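Local coordinates for protein TSSL (Francisella novicida, PDB 4ACK) that probably acts as a conserved inner-membrane component of the type VI secretion system, a protein-transport machine linked to virulence, at residues V69-M74 with W86-Q90; D27-I31 with N83-S87. All coordinates share one frame. Residue numbers count along the deposited sequence, not the author numbering.

Contact 1: residues V69-M74 with W86-Q90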
ATOM      1  N   VAL A  69      -2.920   3.410   0.358  1.00 31.93           N
ATOM      2  CA  VAL A  69      -3.127   4.852   0.367  1.00 32.73           C
ATOM      3  C   VAL A  69      -4.463   5.201  -0.327  1.00 34.21           C
ATOM      4  O   VAL A  69      -5.294   5.935   0.235  1.00 32.80           O
ATOM      5  CB  VAL A  69      -2.010   5.620  -0.333  1.00 32.08           C
ATOM      6  CG1 VAL A  69      -2.385   7.096  -0.385  1.00 35.04           C
ATOM      7  CG2 VAL A  69      -0.659   5.446   0.415  1.00 32.46           C
ATOM      8  N   ASP A  70      -4.648   4.688  -1.544  1.00 33.75           N
ATOM      9  CA  ASP A  70      -5.897   4.860  -2.248  1.00 35.60           C
ATOM     10  C   ASP A  70      -7.108   4.477  -1.393  1.00 35.88           C
ATOM     11  O   ASP A  70      -8.090   5.218  -1.386  1.00 35.49           O
ATOM     12  CB  ASP A  70      -5.922   4.068  -3.534  1.00 35.73           C
ATOM     13  CG  ASP A  70      -5.076   4.680  -4.607  1.00 38.03           C
ATOM     14  OD1 ASP A  70      -4.670   5.882  -4.499  1.00 41.53           O
ATOM     15  OD2 ASP A  70      -4.797   3.945  -5.582  1.00 36.11           O
ATOM     16  N   GLU A  71      -7.022   3.353  -0.661  1.00 34.99           N
ATOM     17  CA  GLU A  71      -8.172   2.850   0.083  1.00 34.70           C
ATOM     18  C   GLU A  71      -8.557   3.813   1.219  1.00 36.17           C
ATOM     19  O   GLU A  71      -9.719   3.984   1.566  1.00 33.07           O
ATOM     20  CB  GLU A  71      -7.857   1.491   0.715  1.00 33.65           C
ATOM     21  CG  GLU A  71      -9.095   0.873   1.474  1.00 35.16           C
ATOM     22  CD  GLU A  71      -8.834  -0.525   1.964  1.00 33.01           C
ATOM     23  OE1 GLU A  71      -8.667  -1.397   1.080  1.00 32.70           O
ATOM     24  OE2 GLU A  71      -8.765  -0.742   3.207  1.00 32.15           O
ATOM     25  N   LYS A  72      -7.536   4.356   1.867  1.00 37.14           N
ATOM     26  CA  LYS A  72      -7.764   5.182   3.030  1.00 39.10           C
ATOM     27  C   LYS A  72      -8.320   6.552   2.547  1.00 39.65           C
ATOM     28  O   LYS A  72      -9.213   7.121   3.167  1.00 40.20           O
ATOM     29  CB  LYS A  72      -6.471   5.291   3.865  1.00 39.04           C
ATOM     30  CG  LYS A  72      -6.074   3.961   4.571  1.00 39.47           C
ATOM     31  CD  LYS A  72      -7.323   3.163   5.076  1.00 44.49           C
ATOM     32  CE  LYS A  72      -6.995   1.793   5.727  1.00 44.71           C
ATOM     33  NZ  LYS A  72      -8.247   0.902   5.867  1.00 45.20           N
ATOM     34  N   LEU A  73      -7.838   7.007   1.402  1.00 39.67           N
ATOM     35  CA  LEU A  73      -8.264   8.245   0.836  1.00 41.08           C
ATOM     36  C   LEU A  73      -9.675   8.152   0.305  1.00 42.65           C
ATOM     37  O   LEU A  73     -10.467   9.081   0.541  1.00 41.81           O
ATOM     38  CB  LEU A  73      -7.305   8.725  -0.255  1.00 40.78           C
ATOM     39  CG  LEU A  73      -6.180   9.638   0.296  1.00 39.39           C
ATOM     40  CD1 LEU A  73      -6.804  11.025   0.573  1.00 42.95           C
ATOM     41  CD2 LEU A  73      -5.536   9.124   1.575  1.00 36.08           C
ATOM     42  N   MET A  74      -9.988   7.053  -0.395  1.00 42.42           N
ATOM     43  CA  MET A  74     -11.353   6.826  -0.880  1.00 43.91           C
ATOM     44  C   MET A  74     -12.350   6.749   0.267  1.00 44.26           C
ATOM     45  O   MET A  74     -13.489   7.151   0.098  1.00 45.31           O
ATOM     46  CB  MET A  74     -11.478   5.579  -1.744  1.00 43.65           C
ATOM     47  CG  MET A  74     -10.910   5.677  -3.150  1.00 45.17           C
ATOM     48  SD  MET A  74     -11.297   7.198  -4.050  1.00 48.26           S
ATOM     49  CE  MET A  74     -11.877   6.530  -5.587  1.00 45.57           C
ATOM     50  N   TRP A  86      -9.426  12.907  -5.378  1.00 53.60           N
ATOM     51  CA  TRP A  86      -8.341  11.902  -5.285  1.00 52.07           C
ATOM     52  C   TRP A  86      -8.331  10.989  -6.456  1.00 50.98           C
ATOM     53  O   TRP A  86      -9.130  10.051  -6.521  1.00 51.47           O
ATOM     54  CB  TRP A  86      -8.496  11.012  -4.056  1.00 52.22           C
ATOM     55  CG  TRP A  86      -7.283  10.160  -3.799  1.00 51.55           C
ATOM     56  CD1 TRP A  86      -7.133   8.807  -4.047  1.00 51.84           C
ATOM     57  CD2 TRP A  86      -6.041  10.604  -3.248  1.00 51.61           C
ATOM     58  NE1 TRP A  86      -5.868   8.385  -3.661  1.00 49.61           N
ATOM     59  CE2 TRP A  86      -5.178   9.462  -3.167  1.00 50.12           C
ATOM     60  CE3 TRP A  86      -5.568  11.854  -2.804  1.00 49.62           C
ATOM     61  CZ2 TRP A  86      -3.871   9.538  -2.670  1.00 48.28           C
ATOM     62  CZ3 TRP A  86      -4.250  11.929  -2.295  1.00 52.72           C
ATOM     63  CH2 TRP A  86      -3.423  10.761  -2.230  1.00 52.64           C
ATOM     64  N   SER A  87      -7.451  11.268  -7.398  1.00 48.82           N
ATOM     65  CA  SER A  87      -7.211  10.330  -8.473  1.00 47.14           C
ATOM     66  C   SER A  87      -6.311   9.142  -7.954  1.00 44.87           C
ATOM     67  O   SER A  87      -5.315   9.356  -7.239  1.00 43.57           O
ATOM     68  CB  SER A  87      -6.585  11.078  -9.632  1.00 47.46           C
ATOM     69  OG  SER A  87      -6.904  10.397 -10.839  1.00 51.88           O
ATOM     70  N   LEU A  88      -6.694   7.910  -8.277  1.00 41.45           N
ATOM     71  CA  LEU A  88      -6.036   6.728  -7.759  1.00 39.28           C
ATOM     72  C   LEU A  88      -4.519   6.653  -8.126  1.00 38.69           C
ATOM     73  O   LEU A  88      -4.109   6.695  -9.283  1.00 37.98           O
ATOM     74  CB  LEU A  88      -6.791   5.455  -8.210  1.00 38.86           C
ATOM     75  CG  LEU A  88      -8.256   5.205  -7.794  1.00 39.26           C
ATOM     76  CD1 LEU A  88      -8.750   3.781  -8.208  1.00 39.07           C
ATOM     77  CD2 LEU A  88      -8.490   5.391  -6.312  1.00 38.12           C
ATOM     78  N   LEU A  89      -3.692   6.536  -7.110  1.00 38.05           N
ATOM     79  CA  LEU A  89      -2.264   6.297  -7.320  1.00 37.13           C
ATOM     80  C   LEU A  89      -2.003   4.936  -7.985  1.00 36.46           C
ATOM     81  O   LEU A  89      -1.144   4.793  -8.867  1.00 35.34           O
ATOM     82  CB  LEU A  89      -1.590   6.329  -5.971  1.00 36.56           C
ATOM     83  CG  LEU A  89      -1.553   7.741  -5.382  1.00 37.53           C
ATOM     84  CD1 LEU A  89      -0.935   7.700  -4.017  1.00 38.74           C
ATOM     85  CD2 LEU A  89      -0.743   8.615  -6.296  1.00 39.53           C
ATOM     86  N   GLN A  90      -2.763   3.934  -7.580  1.00 36.57           N
ATOM     87  CA  GLN A  90      -2.487   2.593  -8.081  1.00 37.84           C
ATOM     88  C   GLN A  90      -2.708   2.595  -9.615  1.00 38.99           C
ATOM     89  O   GLN A  90      -2.055   1.840 -10.363  1.00 38.44           O
ATOM     90  CB  GLN A  90      -3.344   1.542  -7.345  1.00 36.78           C
ATOM     91  CG  GLN A  90      -4.783   1.492  -7.831  1.00 35.35           C
ATOM     92  CD  GLN A  90      -5.637   0.699  -6.910  1.00 34.70           C
ATOM     93  OE1 GLN A  90      -6.090  -0.389  -7.268  1.00 34.26           O
ATOM     94  NE2 GLN A  90      -5.831   1.209  -5.675  1.00 30.49           N
TER
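Asp70, buried on helix 55-79, answers four donors of the facing segment with its two carboxylate oxygens. Asp70 OD1 accepts from the indole, Trp86 NE1, at 2.9 Å, and from the backbone Leu89 N, also at 2.9 Å; Asp70 OD2 takes the backbone Gln90 N and the side-chain amide Gln90 NE2, each at 2.9 Å. Gln90 OE1, the other end of that amide, is satisfied by Gly99 N. Leu88 sits at the N-cap of helix 89-94 and has no polar side chain to offer, so the first amides of this helix, Leu89 N and Gln90 N, find acceptors in the carboxylate of Asp70, on a different helix, whose negative charge also suits the positive end of the helix dipole. In this all-helical DotU-type domain the bonds pin the loop after helix 55-79 back onto that same helix. Apolar contacts pack around the indole and the loop. Leu73 CG lies over the face of the Trp86 six-membered ring, 3.5 Å from its centroid in a CH-pi contact, while Val69 CG1 reaches Trp86 CZ2 at 3.7 Å and Leu89 CD1 at 4.0 Å. Arg35 of helix 30-52 makes a cation-pi contact with the indole and donates to Ser87 O. Farther along the helix, Met74 CE packs on Leu88 CD2 at 3.6 Å.

Contact 2: residues D27-I31 with N83-S87; sequences DNEKI and NISWS
Residues Asp27-Ile31 form the turn that leads into helix 30-52, whereas Asn83-Ser87 run as an extended loop between helices 55-79 and 89-94, with phi/psi of -105/135° at Ile84, -118/131° at Ser85 and -161/99° at Trp86. The backbones come nearest at Asn28 and Ile84, CA to CA 6.5 Å. On the first segment Asp27 is nearly extended (-105/-175°) and Asn28 then turns at -77/1°. The p rotamer of Asp27 (chi1 67°) brings OD1 to 2.8 Å from Glu29 N in a capping bond, and Ile31 N binds Asp27 O at 3.3 Å, closing the turn. Asn28 has chi1 at -90°; its CA-to-CB bond points sideways, yet its side chain lies against Asn83, Ile84 and Ser85. Ile31 points its CA-to-CB bond toward the loop: Ile31 CG2 stands 3.8 Å from Ser85 O and 4.3 Å from Trp86 CE3, meeting the indole at its edge, and Ile31 CD1 lies 4.5 Å from Ile84 CD1. Ile84 (chi1 -53°) also rests on Leu76 and Arg77 of helix 55-79. Trp86 takes chi1 -169°, and Trp86 NE1 is hydrogen-bonded to Asp70 OD1. The arrangement is that of a capped helix start laid against an interhelical loop, with 260 Å² buried in all. Its chemistry is divided: Ile31 packs against both Ile84 and Trp86, and these apolar contacts are complemented by the polar residues Asn28, Asn83 and Ser85, which lie toward solvent.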
ATOM      1  N   ASP A  27      -8.450  20.746   3.608  1.00 70.60           N
ATOM      2  CA  ASP A  27      -9.076  21.077   2.324  1.00 69.71           C
ATOM      3  C   ASP A  27      -8.333  20.452   1.115  1.00 69.49           C
ATOM      4  O   ASP A  27      -7.395  19.686   1.302  1.00 69.80           O
ATOM      5  CB  ASP A  27      -9.315  22.613   2.195  1.00 69.77           C
ATOM      6  CG  ASP A  27      -7.995  23.464   2.103  1.00 69.73           C
ATOM      7  OD1 ASP A  27      -7.285  23.360   1.076  1.00 68.99           O
ATOM      8  OD2 ASP A  27      -7.703  24.283   3.026  1.00 66.78           O
ATOM      9  N   ASN A  28      -8.755  20.774  -0.108  1.00 69.05           N
ATOM     10  CA  ASN A  28      -8.148  20.252  -1.345  1.00 68.88           C
ATOM     11  C   ASN A  28      -6.809  20.866  -1.792  1.00 68.43           C
ATOM     12  O   ASN A  28      -6.277  20.514  -2.861  1.00 68.39           O
ATOM     13  CB  ASN A  28      -9.129  20.389  -2.512  1.00 69.23           C
ATOM     14  CG  ASN A  28     -10.015  19.177  -2.686  1.00 70.89           C
ATOM     15  OD1 ASN A  28     -10.770  18.804  -1.786  1.00 72.39           O
ATOM     16  ND2 ASN A  28      -9.961  18.583  -3.869  1.00 72.05           N
ATOM     17  N   GLU A  29      -6.274  21.807  -1.023  1.00 67.12           N
ATOM     18  CA  GLU A  29      -4.961  22.313  -1.362  1.00 66.04           C
ATOM     19  C   GLU A  29      -3.938  21.620  -0.455  1.00 64.23           C
ATOM     20  O   GLU A  29      -2.790  21.398  -0.863  1.00 63.97           O
ATOM     21  CB  GLU A  29      -4.897  23.844  -1.277  1.00 66.89           C
ATOM     22  CG  GLU A  29      -3.495  24.441  -1.471  1.00 69.20           C
ATOM     23  CD  GLU A  29      -3.222  24.947  -2.881  1.00 73.82           C
ATOM     24  OE1 GLU A  29      -3.594  24.270  -3.869  1.00 76.69           O
ATOM     25  OE2 GLU A  29      -2.601  26.026  -2.993  1.00 75.35           O
ATOM     26  N   LYS A  30      -4.364  21.272   0.757  1.00 61.45           N
ATOM     27  CA  LYS A  30      -3.562  20.470   1.649  1.00 59.48           C
ATOM     28  C   LYS A  30      -3.389  19.050   1.040  1.00 59.20           C
ATOM     29  O   LYS A  30      -2.287  18.693   0.591  1.00 58.16           O
ATOM     30  CB  LYS A  30      -4.206  20.437   3.038  1.00 59.78           C
ATOM     31  CG  LYS A  30      -4.307  21.835   3.703  1.00 60.09           C
ATOM     32  CD  LYS A  30      -5.302  21.868   4.829  1.00 60.13           C
ATOM     33  CE  LYS A  30      -4.685  22.486   6.070  1.00 62.25           C
ATOM     34  NZ  LYS A  30      -5.416  22.002   7.298  1.00 63.32           N
ATOM     35  N   ILE A  31      -4.483  18.276   0.983  1.00 57.57           N
ATOM     36  CA  ILE A  31      -4.525  17.006   0.243  1.00 56.62           C
ATOM     37  C   ILE A  31      -3.611  16.962  -0.993  1.00 55.41           C
ATOM     38  O   ILE A  31      -2.869  16.002  -1.156  1.00 54.90           O
ATOM     39  CB  ILE A  31      -5.975  16.573  -0.134  1.00 56.54           C
ATOM     40  CG1 ILE A  31      -6.530  15.556   0.869  1.00 57.15           C
ATOM     41  CG2 ILE A  31      -6.019  15.955  -1.543  1.00 56.45           C
ATOM     42  CD1 ILE A  31      -6.695  16.052   2.276  1.00 57.94           C
ATOM     43  N   ASN A  83     -15.605  18.176   0.278  1.00 65.56           N
ATOM     44  CA  ASN A  83     -15.448  17.471  -0.982  1.00 65.24           C
ATOM     45  C   ASN A  83     -13.986  17.071  -1.161  1.00 63.97           C
ATOM     46  O   ASN A  83     -13.097  17.934  -1.189  1.00 64.12           O
ATOM     47  CB  ASN A  83     -15.892  18.382  -2.129  1.00 65.78           C
ATOM     48  CG  ASN A  83     -15.780  17.720  -3.470  1.00 66.60           C
ATOM     49  OD1 ASN A  83     -16.097  16.540  -3.614  1.00 71.27           O
ATOM     50  ND2 ASN A  83     -15.334  18.474  -4.468  1.00 66.64           N
ATOM     51  N   ILE A  84     -13.726  15.767  -1.224  1.00 62.45           N
ATOM     52  CA  ILE A  84     -12.345  15.278  -1.378  1.00 60.77           C
ATOM     53  C   ILE A  84     -12.154  14.802  -2.813  1.00 59.18           C
ATOM     54  O   ILE A  84     -13.009  14.126  -3.396  1.00 58.13           O
ATOM     55  CB  ILE A  84     -11.950  14.155  -0.337  1.00 61.41           C
ATOM     56  CG1 ILE A  84     -12.227  14.583   1.124  1.00 61.33           C
ATOM     57  CG2 ILE A  84     -10.490  13.682  -0.545  1.00 60.75           C
ATOM     58  CD1 ILE A  84     -11.103  15.344   1.820  1.00 61.22           C
ATOM     59  N   SER A  85     -11.034  15.202  -3.381  1.00 57.09           N
ATOM     60  CA  SER A  85     -10.712  14.895  -4.744  1.00 56.35           C
ATOM     61  C   SER A  85      -9.430  14.043  -4.674  1.00 55.66           C
ATOM     62  O   SER A  85      -8.470  14.402  -3.942  1.00 56.78           O
ATOM     63  CB  SER A  85     -10.504  16.205  -5.498  1.00 56.04           C
ATOM     64  OG  SER A  85     -10.538  16.013  -6.889  1.00 57.50           O
ATOM     65  N   TRP A  86      -9.426  12.907  -5.378  1.00 53.60           N
ATOM     66  CA  TRP A  86      -8.341  11.902  -5.285  1.00 52.07           C
ATOM     67  C   TRP A  86      -8.331  10.989  -6.456  1.00 50.98           C
ATOM     68  O   TRP A  86      -9.130  10.051  -6.521  1.00 51.47           O
ATOM     69  CB  TRP A  86      -8.496  11.012  -4.056  1.00 52.22           C
ATOM     70  CG  TRP A  86      -7.283  10.160  -3.799  1.00 51.55           C
ATOM     71  CD1 TRP A  86      -7.133   8.807  -4.047  1.00 51.84           C
ATOM     72  CD2 TRP A  86      -6.041  10.604  -3.248  1.00 51.61           C
ATOM     73  NE1 TRP A  86      -5.868   8.385  -3.661  1.00 49.61           N
ATOM     74  CE2 TRP A  86      -5.178   9.462  -3.167  1.00 50.12           C
ATOM     75  CE3 TRP A  86      -5.568  11.854  -2.804  1.00 49.62           C
ATOM     76  CZ2 TRP A  86      -3.871   9.538  -2.670  1.00 48.28           C
ATOM     77  CZ3 TRP A  86      -4.250  11.929  -2.295  1.00 52.72           C
ATOM     78  CH2 TRP A  86      -3.423  10.761  -2.230  1.00 52.64           C
ATOM     79  N   SER A  87      -7.451  11.268  -7.398  1.00 48.82           N
ATOM     80  CA  SER A  87      -7.211  10.330  -8.473  1.00 47.14           C
ATOM     81  C   SER A  87      -6.311   9.142  -7.954  1.00 44.87           C
ATOM     82  O   SER A  87      -5.315   9.356  -7.239  1.00 43.57           O
ATOM     83  CB  SER A  87      -6.585  11.078  -9.632  1.00 47.46           C
ATOM     84  OG  SER A  87      -6.904  10.397 -10.839  1.00 51.88           O
TER

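In the fold
The two contacts lie about 11 Å apart, centre to centre, on the same side of the domain, and share Trp86 and Ser87. Along the chain, residues 27-31 come first at the start of helix 30-52, then 69-74 on helix 55-79, then the connection 83-90 into helix 89-94. That connection runs between the two earlier helices and touches both along its length, so contacts 1 and 2 end on one continuous piece of chain. Contact 1 is buried, about 10 Å from the centre of the chain, while contact 2 is more peripheral at about 19 Å. The connection thus joins helices 30-52 and 55-79 of the DotU-family domain and leads into helix 89-94.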